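Local coordinates for protein ribokinase (Arabidopsis thaliana, PDB 6ILS) that phosphorylates D-ribose at O-5 with ATP and a divalent cation, giving the ribose 5-phosphate used for nucleotide and amino acid synthesis, at residues B[55-60]-B[83-88]. Numbering follows the deposited sequence.
Sequences PTYFVG and HLDYVR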
loop_
_atom_site.group_PDB
_atom_site.type_symbol
_atom_site.label_atom_id
_atom_site.label_comp_id
_atom_site.label_asym_id
_atom_site.label_seq_id
_atom_site.Cartn_x
_atom_site.Cartn_y
_atom_site.Cartn_z
ATOM N N PRO B 55 5.998 -28.009 -11.802
ATOM C CA PRO B 55 6.913 -27.638 -10.735
ATOM C C PRO B 55 7.476 -26.249 -11.042
ATOM O O PRO B 55 8.118 -26.131 -12.000
ATOM C CB PRO B 55 8.057 -28.647 -10.846
ATOM C CG PRO B 55 7.454 -29.822 -11.531
ATOM C CD PRO B 55 6.318 -29.304 -12.368
ATOM N N THR B 56 7.240 -25.295 -10.152
ATOM C CA THR B 56 7.602 -23.903 -10.438
ATOM C C THR B 56 8.332 -23.240 -9.270
ATOM O O THR B 56 7.855 -23.283 -8.131
ATOM C CB THR B 56 6.343 -23.077 -10.776
ATOM O OG1 THR B 56 5.715 -23.620 -11.946
ATOM C CG2 THR B 56 6.702 -21.621 -11.040
ATOM N N TYR B 57 9.486 -22.638 -9.557
ATOM C CA TYR B 57 10.263 -21.876 -8.595
ATOM C C TYR B 57 10.200 -20.397 -8.943
ATOM O O TYR B 57 10.267 -20.034 -10.118
ATOM C CB TYR B 57 11.742 -22.316 -8.602
ATOM C CG TYR B 57 11.971 -23.645 -7.946
ATOM C CD1 TYR B 57 11.624 -24.823 -8.593
ATOM C CD2 TYR B 57 12.513 -23.728 -6.673
ATOM C CE1 TYR B 57 11.809 -26.046 -7.994
ATOM C CE2 TYR B 57 12.703 -24.955 -6.062
ATOM C CZ TYR B 57 12.354 -26.105 -6.728
ATOM O OH TYR B 57 12.538 -27.328 -6.135
ATOM N N PHE B 58 10.105 -19.548 -7.928
ATOM C CA PHE B 58 10.206 -18.114 -8.127
ATOM C C PHE B 58 11.487 -17.633 -7.469
ATOM O O PHE B 58 11.702 -17.864 -6.275
ATOM C CB PHE B 58 8.984 -17.378 -7.540
ATOM C CG PHE B 58 9.109 -15.874 -7.571
ATOM C CD1 PHE B 58 9.292 -15.205 -8.776
ATOM C CD2 PHE B 58 9.023 -15.136 -6.411
ATOM C CE1 PHE B 58 9.415 -13.832 -8.836
ATOM C CE2 PHE B 58 9.136 -13.746 -6.450
ATOM C CZ PHE B 58 9.322 -13.087 -7.669
ATOM N N VAL B 59 12.342 -16.990 -8.259
ATOM C CA VAL B 59 13.547 -16.353 -7.748
ATOM C C VAL B 59 13.358 -14.844 -7.731
ATOM O O VAL B 59 13.184 -14.192 -8.774
ATOM C CB VAL B 59 14.785 -16.711 -8.596
ATOM C CG1 VAL B 59 16.043 -16.020 -8.028
ATOM C CG2 VAL B 59 14.945 -18.211 -8.676
ATOM N N GLY B 60 13.372 -14.263 -6.539
ATOM C CA GLY B 60 13.033 -12.867 -6.434
ATOM C C GLY B 60 13.491 -12.302 -5.104
ATOM O O GLY B 60 13.962 -13.045 -4.249
ATOM N N HIS B 83 7.330 -23.060 -5.395
ATOM C CA HIS B 83 8.488 -23.301 -4.535
ATOM C C HIS B 83 9.217 -21.985 -4.287
ATOM O O HIS B 83 9.671 -21.332 -5.232
ATOM C CB HIS B 83 9.428 -24.331 -5.158
ATOM C CG HIS B 83 8.836 -25.700 -5.259
ATOM N ND1 HIS B 83 7.993 -26.070 -6.286
ATOM C CD2 HIS B 83 8.952 -26.785 -4.458
ATOM C CE1 HIS B 83 7.621 -27.327 -6.117
ATOM N NE2 HIS B 83 8.187 -27.784 -5.014
ATOM N N LEU B 84 9.330 -21.594 -3.015
ATOM C CA LEU B 84 9.885 -20.295 -2.657
ATOM C C LEU B 84 11.308 -20.342 -2.091
ATOM O O LEU B 84 11.779 -19.344 -1.553
ATOM C CB LEU B 84 8.963 -19.604 -1.645
ATOM C CG LEU B 84 7.558 -19.310 -2.205
ATOM C CD1 LEU B 84 6.678 -18.595 -1.187
ATOM C CD2 LEU B 84 7.690 -18.466 -3.460
ATOM N N ASP B 85 11.992 -21.479 -2.239
ATOM C CA ASP B 85 13.322 -21.659 -1.631
ATOM C C ASP B 85 14.308 -20.534 -1.968
ATOM O O ASP B 85 15.167 -20.196 -1.146
ATOM C CB ASP B 85 13.960 -23.003 -2.038
ATOM C CG ASP B 85 12.952 -24.140 -2.174
ATOM O OD1 ASP B 85 11.732 -23.936 -1.997
ATOM O OD2 ASP B 85 13.403 -25.280 -2.411
ATOM N N TYR B 86 14.199 -19.955 -3.163
ATOM C CA TYR B 86 15.189 -18.986 -3.620
ATOM C C TYR B 86 14.704 -17.553 -3.589
ATOM O O TYR B 86 15.300 -16.669 -4.199
ATOM C CB TYR B 86 15.654 -19.341 -5.030
ATOM C CG TYR B 86 16.318 -20.678 -5.048
ATOM C CD1 TYR B 86 17.683 -20.800 -4.822
ATOM C CD2 TYR B 86 15.584 -21.825 -5.268
ATOM C CE1 TYR B 86 18.294 -22.039 -4.818
ATOM C CE2 TYR B 86 16.185 -23.061 -5.266
ATOM C CZ TYR B 86 17.535 -23.165 -5.038
ATOM O OH TYR B 86 18.124 -24.412 -5.043
ATOM N N VAL B 87 13.626 -17.322 -2.860
ATOM C CA VAL B 87 13.209 -15.971 -2.563
ATOM C C VAL B 87 14.042 -15.498 -1.382
ATOM O O VAL B 87 14.192 -16.221 -0.400
ATOM C CB VAL B 87 11.706 -15.887 -2.221
ATOM C CG1 VAL B 87 11.342 -14.464 -1.842
ATOM C CG2 VAL B 87 10.846 -16.372 -3.405
ATOM N N ARG B 88 14.608 -14.308 -1.490
ATOM C CA ARG B 88 15.330 -13.717 -0.373
ATOM C C ARG B 88 14.679 -12.410 0.025
ATOM O O ARG B 88 14.212 -11.660 -0.832
ATOM C CB ARG B 88 16.797 -13.477 -0.729
ATOM C CG ARG B 88 17.610 -14.733 -0.913
ATOM C CD ARG B 88 19.097 -14.411 -0.974
ATOM N NE ARG B 88 19.897 -15.600 -1.271
ATOM C CZ ARG B 88 21.227 -15.628 -1.276
ATOM N NH1 ARG B 88 21.917 -14.531 -0.991
ATOM N NH2 ARG B 88 21.866 -16.758 -1.559
HETATM O O HOH W 1 12.410 -20.372 -5.268
#
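Y57 lays its ring against H83 in an offset stack, centroids 4.7 Å apart and planes tilted by 18°. The overlap favours the stem of the histidine: H83 CB stands over one face of the Y57 ring, 3.5 Å from its centroid, as a CH-pi contact, while the imidazole reaches past toward the phenol oxygen. Y57 CG is anti to its carbonyl carbon (chi1 -74°), and from there the ring extends alongside H83. At the ring's edge D85 OD2 approaches Y57 CE2 at 3.7 Å, and Y57 CD2 meets the edge of the Y86 ring, 3.9 Å from Y86 CD2. An alanine in place of Y57 would probably leave one face of the H83 imidazole without its stacking partner and open a gap beside Y86.

Backbone bonds join the two segments at both ends. T56 O accepts from H83 N at 2.8 Å and, weakly, from H83 ND1, which may help to set the imidazole's rotation; H83 O then takes F58 N, and G60 O takes R88 N. The two segments belong to the beta-alpha-beta unit of strand 56-63, helix 66-75 and strand 87-90, at the edge of the large sheet of the PfkB kinase fold, where 87-90 is one of the two outermost strands within the chain. Between the bonded ends the 83-88 segment makes a type I turn, L84 to V87, and a water bridges the two backbones there: it donates to F58 O and H83 O and accepts from Y86 N at 2.8 Å.

Apolar contacts finish the join. V87 CG2 sits 3.7 Å from F58 CD2, and V59 CG2 touches Y86 CB. I132 of helix 131-134 packs against Y57, V59 and Y86, and the Y86 hydroxyl hydrogen-bonds E131.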